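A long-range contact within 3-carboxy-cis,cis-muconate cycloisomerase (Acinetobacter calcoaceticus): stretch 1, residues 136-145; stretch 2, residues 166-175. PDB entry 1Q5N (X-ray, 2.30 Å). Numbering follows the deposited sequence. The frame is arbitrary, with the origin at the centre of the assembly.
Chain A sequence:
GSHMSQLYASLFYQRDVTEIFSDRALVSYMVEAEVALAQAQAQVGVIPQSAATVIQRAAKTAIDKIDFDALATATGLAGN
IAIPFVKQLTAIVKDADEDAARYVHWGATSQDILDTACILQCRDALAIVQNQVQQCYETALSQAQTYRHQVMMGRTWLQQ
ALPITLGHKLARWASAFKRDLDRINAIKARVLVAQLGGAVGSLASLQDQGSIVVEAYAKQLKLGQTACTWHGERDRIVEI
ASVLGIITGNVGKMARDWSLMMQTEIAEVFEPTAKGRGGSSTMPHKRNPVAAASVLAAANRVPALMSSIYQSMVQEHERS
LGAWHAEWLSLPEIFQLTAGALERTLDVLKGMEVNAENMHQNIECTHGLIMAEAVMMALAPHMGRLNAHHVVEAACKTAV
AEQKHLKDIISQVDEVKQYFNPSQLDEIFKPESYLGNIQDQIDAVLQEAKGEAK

Stretch 1 (136-145) CYETALSQAQ
Stretch 2, residues 166-175: LGHKLARWAS

Both stretches are α-helical throughout, with phi/psi near -62/-43 and i to i+4 bonds such as Ala144 N to Ala140 O (2.9 Å) and Ala174 N to Leu170 O (2.9 Å). Their axes run nearly antiparallel, at 159° (signed crossing angle -159°), and approach to 7.9 Å. Two CA–CA distances fix the register: Tyr137 to Ala174, 5.2 Å, and Ala144 to Gly167, 4.1 Å.

The tighter end depends on glycine. Gly167 CA lies 3.6 Å from Ala144 O, a CA-H...O contact with 121° at the hydrogen; an ideal CB on Gly167 would fall 2.7 Å from that Ala144 O, a clash.

Leu170 (chi1 -71°, m; chi2 162°, t) points toward stretch 1. Its CB packs 3.7 Å from Ala144 CB, while its CD1 reaches Gln143 CB at 3.7 Å. Gln143 (m, m, chi3 48°) starts toward stretch 2, but its end leads away, and its NE2 is hydrogen-bonded elsewhere in the structure.

Ala174 CB sits 3.9 Å from both Ala140 CB and Leu141 CD2. Leu141 points away at CB, yet m,t (-70°, 164°) returns its end to this methyl. Tyr137 leaves sideways; chi1 180° (t) and chi2 49° bring CD1 to 3.3 Å from Ala174 O, oblique to the ring. No hydrogen bond crosses the contact, so packing predominates.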

ATOM      1  N   CYS A 136     -23.346 -12.562 -11.753  1.00 32.17           N
ATOM      2  CA  CYS A 136     -23.329 -12.561 -10.304  1.00 31.50           C
ATOM      3  C   CYS A 136     -24.587 -11.833  -9.829  1.00 29.79           C
ATOM      4  O   CYS A 136     -25.262 -12.309  -8.924  1.00 29.12           O
ATOM      5  CB  CYS A 136     -22.065 -11.851  -9.734  1.00 29.01           C
ATOM      6  SG  CYS A 136     -20.601 -12.892  -9.792  1.00 31.78           S
ATOM      7  N   TYR A 137     -24.889 -10.681 -10.423  1.00 29.25           N
ATOM      8  CA  TYR A 137     -26.084  -9.907 -10.048  1.00 30.62           C
ATOM      9  C   TYR A 137     -27.393 -10.741 -10.198  1.00 34.01           C
ATOM     10  O   TYR A 137     -28.206 -10.850  -9.268  1.00 34.63           O
ATOM     11  CB  TYR A 137     -26.156  -8.677 -10.918  1.00 28.12           C
ATOM     12  CG  TYR A 137     -27.340  -7.760 -10.669  1.00 29.97           C
ATOM     13  CD1 TYR A 137     -27.669  -7.347  -9.382  1.00 28.91           C
ATOM     14  CD2 TYR A 137     -28.042  -7.196 -11.746  1.00 30.55           C
ATOM     15  CE1 TYR A 137     -28.619  -6.403  -9.161  1.00 30.26           C
ATOM     16  CE2 TYR A 137     -29.018  -6.224 -11.540  1.00 32.29           C
ATOM     17  CZ  TYR A 137     -29.299  -5.825 -10.257  1.00 33.36           C
ATOM     18  OH  TYR A 137     -30.205  -4.802 -10.061  1.00 35.07           O
ATOM     19  N   GLU A 138     -27.568 -11.328 -11.375  1.00 35.74           N
ATOM     20  CA  GLU A 138     -28.735 -12.141 -11.694  1.00 38.13           C
ATOM     21  C   GLU A 138     -28.881 -13.279 -10.715  1.00 36.88           C
ATOM     22  O   GLU A 138     -29.961 -13.462 -10.124  1.00 33.97           O
ATOM     23  CB  GLU A 138     -28.633 -12.700 -13.119  1.00 39.12           C
ATOM     24  CG  GLU A 138     -29.060 -11.627 -14.092  1.00 47.60           C
ATOM     25  CD  GLU A 138     -28.855 -12.010 -15.548  1.00 52.41           C
ATOM     26  OE1 GLU A 138     -28.268 -13.094 -15.841  1.00 55.71           O
ATOM     27  OE2 GLU A 138     -29.274 -11.202 -16.400  1.00 55.18           O
ATOM     28  N   THR A 139     -27.802 -14.043 -10.568  1.00 35.35           N
ATOM     29  CA  THR A 139     -27.801 -15.145  -9.635  1.00 35.83           C
ATOM     30  C   THR A 139     -28.076 -14.643  -8.177  1.00 36.20           C
ATOM     31  O   THR A 139     -28.890 -15.236  -7.466  1.00 36.76           O
ATOM     32  CB  THR A 139     -26.485 -15.899  -9.730  1.00 37.28           C
ATOM     33  OG1 THR A 139     -26.264 -16.262 -11.098  1.00 39.43           O
ATOM     34  CG2 THR A 139     -26.503 -17.141  -8.878  1.00 35.54           C
ATOM     35  N   ALA A 140     -27.478 -13.535  -7.740  1.00 34.72           N
ATOM     36  CA  ALA A 140     -27.754 -13.121  -6.368  1.00 34.21           C
ATOM     37  C   ALA A 140     -29.225 -12.720  -6.227  1.00 34.73           C
ATOM     38  O   ALA A 140     -29.839 -13.013  -5.205  1.00 34.35           O
ATOM     39  CB  ALA A 140     -26.849 -11.963  -5.933  1.00 29.77           C
ATOM     40  N   LEU A 141     -29.793 -12.049  -7.237  1.00 34.97           N
ATOM     41  CA  LEU A 141     -31.194 -11.637  -7.143  1.00 35.72           C
ATOM     42  C   LEU A 141     -32.094 -12.885  -7.044  1.00 35.78           C
ATOM     43  O   LEU A 141     -32.995 -12.938  -6.246  1.00 36.12           O
ATOM     44  CB  LEU A 141     -31.622 -10.828  -8.359  1.00 36.26           C
ATOM     45  CG  LEU A 141     -31.102  -9.415  -8.614  1.00 38.07           C
ATOM     46  CD1 LEU A 141     -31.397  -9.074 -10.087  1.00 38.56           C
ATOM     47  CD2 LEU A 141     -31.747  -8.409  -7.669  1.00 37.65           C
ATOM     48  N   SER A 142     -31.828 -13.891  -7.852  1.00 36.15           N
ATOM     49  CA  SER A 142     -32.632 -15.098  -7.848  1.00 37.40           C
ATOM     50  C   SER A 142     -32.574 -15.859  -6.496  1.00 37.19           C
ATOM     51  O   SER A 142     -33.602 -16.310  -5.986  1.00 36.96           O
ATOM     52  CB  SER A 142     -32.174 -15.969  -9.011  1.00 36.95           C
ATOM     53  OG  SER A 142     -32.482 -17.317  -8.752  1.00 44.82           O
ATOM     54  N   GLN A 143     -31.379 -15.965  -5.904  1.00 37.07           N
ATOM     55  CA  GLN A 143     -31.204 -16.641  -4.625  1.00 35.23           C
ATOM     56  C   GLN A 143     -31.806 -15.802  -3.532  1.00 34.30           C
ATOM     57  O   GLN A 143     -32.336 -16.327  -2.569  1.00 33.59           O
ATOM     58  CB  GLN A 143     -29.711 -16.859  -4.356  1.00 35.49           C
ATOM     59  CG  GLN A 143     -29.107 -17.761  -5.399  1.00 34.81           C
ATOM     60  CD  GLN A 143     -29.293 -19.235  -5.070  1.00 37.25           C
ATOM     61  OE1 GLN A 143     -30.403 -19.687  -4.733  1.00 35.80           O
ATOM     62  NE2 GLN A 143     -28.198 -19.998  -5.164  1.00 34.03           N
ATOM     63  N   ALA A 144     -31.739 -14.488  -3.668  1.00 34.53           N
ATOM     64  CA  ALA A 144     -32.310 -13.636  -2.633  1.00 36.11           C
ATOM     65  C   ALA A 144     -33.797 -13.908  -2.482  1.00 38.60           C
ATOM     66  O   ALA A 144     -34.350 -13.884  -1.370  1.00 38.70           O
ATOM     67  CB  ALA A 144     -32.090 -12.153  -2.963  1.00 35.69           C
ATOM     68  N   GLN A 145     -34.443 -14.122  -3.624  1.00 39.46           N
ATOM     69  CA  GLN A 145     -35.879 -14.404  -3.719  1.00 41.77           C
ATOM     70  C   GLN A 145     -36.177 -15.798  -3.129  1.00 38.92           C
ATOM     71  O   GLN A 145     -37.088 -15.958  -2.341  1.00 37.87           O
ATOM     72  CB  GLN A 145     -36.270 -14.345  -5.211  1.00 46.96           C
ATOM     73  CG  GLN A 145     -37.730 -14.485  -5.594  1.00 55.08           C
ATOM     74  CD  GLN A 145     -37.986 -13.862  -7.000  1.00 60.74           C
ATOM     75  OE1 GLN A 145     -37.384 -14.278  -8.023  1.00 62.65           O
ATOM     76  NE2 GLN A 145     -38.858 -12.845  -7.044  1.00 62.50           N
ATOM     77  N   LEU A 166     -31.471 -14.969   5.173  1.00 29.94           N
ATOM     78  CA  LEU A 166     -30.380 -15.156   4.263  1.00 30.34           C
ATOM     79  C   LEU A 166     -30.651 -14.294   3.038  1.00 31.93           C
ATOM     80  O   LEU A 166     -29.744 -13.700   2.470  1.00 32.29           O
ATOM     81  CB  LEU A 166     -30.289 -16.617   3.871  1.00 26.82           C
ATOM     82  CG  LEU A 166     -29.343 -16.897   2.703  1.00 30.80           C
ATOM     83  CD1 LEU A 166     -27.967 -16.414   3.104  1.00 29.41           C
ATOM     84  CD2 LEU A 166     -29.291 -18.409   2.344  1.00 26.24           C
ATOM     85  N   GLY A 167     -31.919 -14.215   2.643  1.00 32.94           N
ATOM     86  CA  GLY A 167     -32.275 -13.416   1.486  1.00 31.50           C
ATOM     87  C   GLY A 167     -31.852 -11.971   1.678  1.00 31.71           C
ATOM     88  O   GLY A 167     -31.532 -11.282   0.708  1.00 32.03           O
ATOM     89  N   HIS A 168     -31.876 -11.463   2.907  1.00 30.78           N
ATOM     90  CA  HIS A 168     -31.452 -10.079   3.071  1.00 30.11           C
ATOM     91  C   HIS A 168     -29.902  -9.908   2.767  1.00 31.58           C
ATOM     92  O   HIS A 168     -29.512  -8.942   2.127  1.00 30.17           O
ATOM     93  CB  HIS A 168     -31.775  -9.594   4.459  1.00 29.58           C
ATOM     94  CG  HIS A 168     -31.635  -8.113   4.609  1.00 29.49           C
ATOM     95  ND1 HIS A 168     -31.013  -7.537   5.687  1.00 28.23           N
ATOM     96  CD2 HIS A 168     -32.096  -7.092   3.843  1.00 29.00           C
ATOM     97  CE1 HIS A 168     -31.098  -6.220   5.591  1.00 30.40           C
ATOM     98  NE2 HIS A 168     -31.750  -5.922   4.479  1.00 29.24           N
ATOM     99  N   LYS A 169     -29.049 -10.831   3.228  1.00 29.60           N
ATOM    100  CA  LYS A 169     -27.628 -10.757   2.887  1.00 30.28           C
ATOM    101  C   LYS A 169     -27.482 -10.788   1.352  1.00 31.62           C
ATOM    102  O   LYS A 169     -26.723  -9.996   0.769  1.00 30.54           O
ATOM    103  CB  LYS A 169     -26.857 -11.966   3.445  1.00 30.10           C
ATOM    104  CG  LYS A 169     -26.611 -11.989   4.931  1.00 29.98           C
ATOM    105  CD  LYS A 169     -25.731 -13.180   5.246  1.00 32.18           C
ATOM    106  CE  LYS A 169     -25.135 -13.109   6.648  1.00 32.15           C
ATOM    107  NZ  LYS A 169     -24.191 -11.973   6.879  1.00 30.69           N
ATOM    108  N   LEU A 170     -28.219 -11.698   0.699  1.00 31.89           N
ATOM    109  CA  LEU A 170     -28.159 -11.832  -0.757  1.00 33.21           C
ATOM    110  C   LEU A 170     -28.638 -10.560  -1.478  1.00 34.20           C
ATOM    111  O   LEU A 170     -28.047 -10.161  -2.508  1.00 33.43           O
ATOM    112  CB  LEU A 170     -28.969 -13.050  -1.223  1.00 33.42           C
ATOM    113  CG  LEU A 170     -28.274 -14.372  -0.831  1.00 34.64           C
ATOM    114  CD1 LEU A 170     -29.254 -15.565  -0.893  1.00 35.09           C
ATOM    115  CD2 LEU A 170     -27.142 -14.583  -1.787  1.00 34.48           C
ATOM    116  N   ALA A 171     -29.670  -9.905  -0.935  1.00 31.22           N
ATOM    117  CA  ALA A 171     -30.149  -8.682  -1.571  1.00 31.86           C
ATOM    118  C   ALA A 171     -29.085  -7.577  -1.428  1.00 33.16           C
ATOM    119  O   ALA A 171     -28.867  -6.787  -2.361  1.00 33.40           O
ATOM    120  CB  ALA A 171     -31.498  -8.237  -0.952  1.00 30.05           C
ATOM    121  N   ARG A 172     -28.438  -7.522  -0.259  1.00 32.19           N
ATOM    122  CA  ARG A 172     -27.387  -6.538  -0.015  1.00 32.00           C
ATOM    123  C   ARG A 172     -26.233  -6.735  -1.064  1.00 31.77           C
ATOM    124  O   ARG A 172     -25.743  -5.767  -1.655  1.00 32.54           O
ATOM    125  CB  ARG A 172     -26.866  -6.676   1.429  1.00 28.66           C
ATOM    126  CG  ARG A 172     -27.756  -6.009   2.476  1.00 28.38           C
ATOM    127  CD  ARG A 172     -27.483  -6.578   3.889  1.00 28.58           C
ATOM    128  NE  ARG A 172     -26.049  -6.559   4.232  1.00 28.89           N
ATOM    129  CZ  ARG A 172     -25.500  -7.312   5.181  1.00 30.34           C
ATOM    130  NH1 ARG A 172     -26.262  -8.129   5.889  1.00 28.68           N
ATOM    131  NH2 ARG A 172     -24.182  -7.281   5.394  1.00 29.08           N
ATOM    132  N   TRP A 173     -25.853  -7.987  -1.320  1.00 31.49           N
ATOM    133  CA  TRP A 173     -24.805  -8.269  -2.284  1.00 32.24           C
ATOM    134  C   TRP A 173     -25.226  -7.924  -3.724  1.00 31.96           C
ATOM    135  O   TRP A 173     -24.415  -7.398  -4.540  1.00 33.00           O
ATOM    136  CB  TRP A 173     -24.368  -9.746  -2.192  1.00 30.47           C
ATOM    137  CG  TRP A 173     -23.887 -10.115  -0.839  1.00 33.44           C
ATOM    138  CD1 TRP A 173     -23.442  -9.259   0.134  1.00 34.68           C
ATOM    139  CD2 TRP A 173     -23.713 -11.436  -0.314  1.00 32.13           C
ATOM    140  NE1 TRP A 173     -23.000  -9.967   1.210  1.00 35.59           N
ATOM    141  CE2 TRP A 173     -23.158 -11.303   0.966  1.00 32.42           C
ATOM    142  CE3 TRP A 173     -23.973 -12.720  -0.817  1.00 34.27           C
ATOM    143  CZ2 TRP A 173     -22.856 -12.399   1.779  1.00 34.77           C
ATOM    144  CZ3 TRP A 173     -23.664 -13.834  -0.007  1.00 36.19           C
ATOM    145  CH2 TRP A 173     -23.109 -13.658   1.276  1.00 35.19           C
ATOM    146  N   ALA A 174     -26.488  -8.218  -4.030  1.00 32.25           N
ATOM    147  CA  ALA A 174     -27.036  -7.957  -5.348  1.00 31.02           C
ATOM    148  C   ALA A 174     -26.974  -6.465  -5.629  1.00 30.55           C
ATOM    149  O   ALA A 174     -26.479  -6.028  -6.658  1.00 30.70           O
ATOM    150  CB  ALA A 174     -28.501  -8.460  -5.438  1.00 31.47           C
ATOM    151  N   SER A 175     -27.489  -5.676  -4.709  1.00 29.72           N
ATOM    152  CA  SER A 175     -27.494  -4.234  -4.906  1.00 29.33           C
ATOM    153  C   SER A 175     -26.035  -3.693  -5.071  1.00 30.69           C
ATOM    154  O   SER A 175     -25.809  -2.721  -5.800  1.00 31.34           O
ATOM    155  CB  SER A 175     -28.221  -3.589  -3.708  1.00 28.97           C
ATOM    156  OG  SER A 175     -28.348  -2.195  -3.842  1.00 31.79           O
TER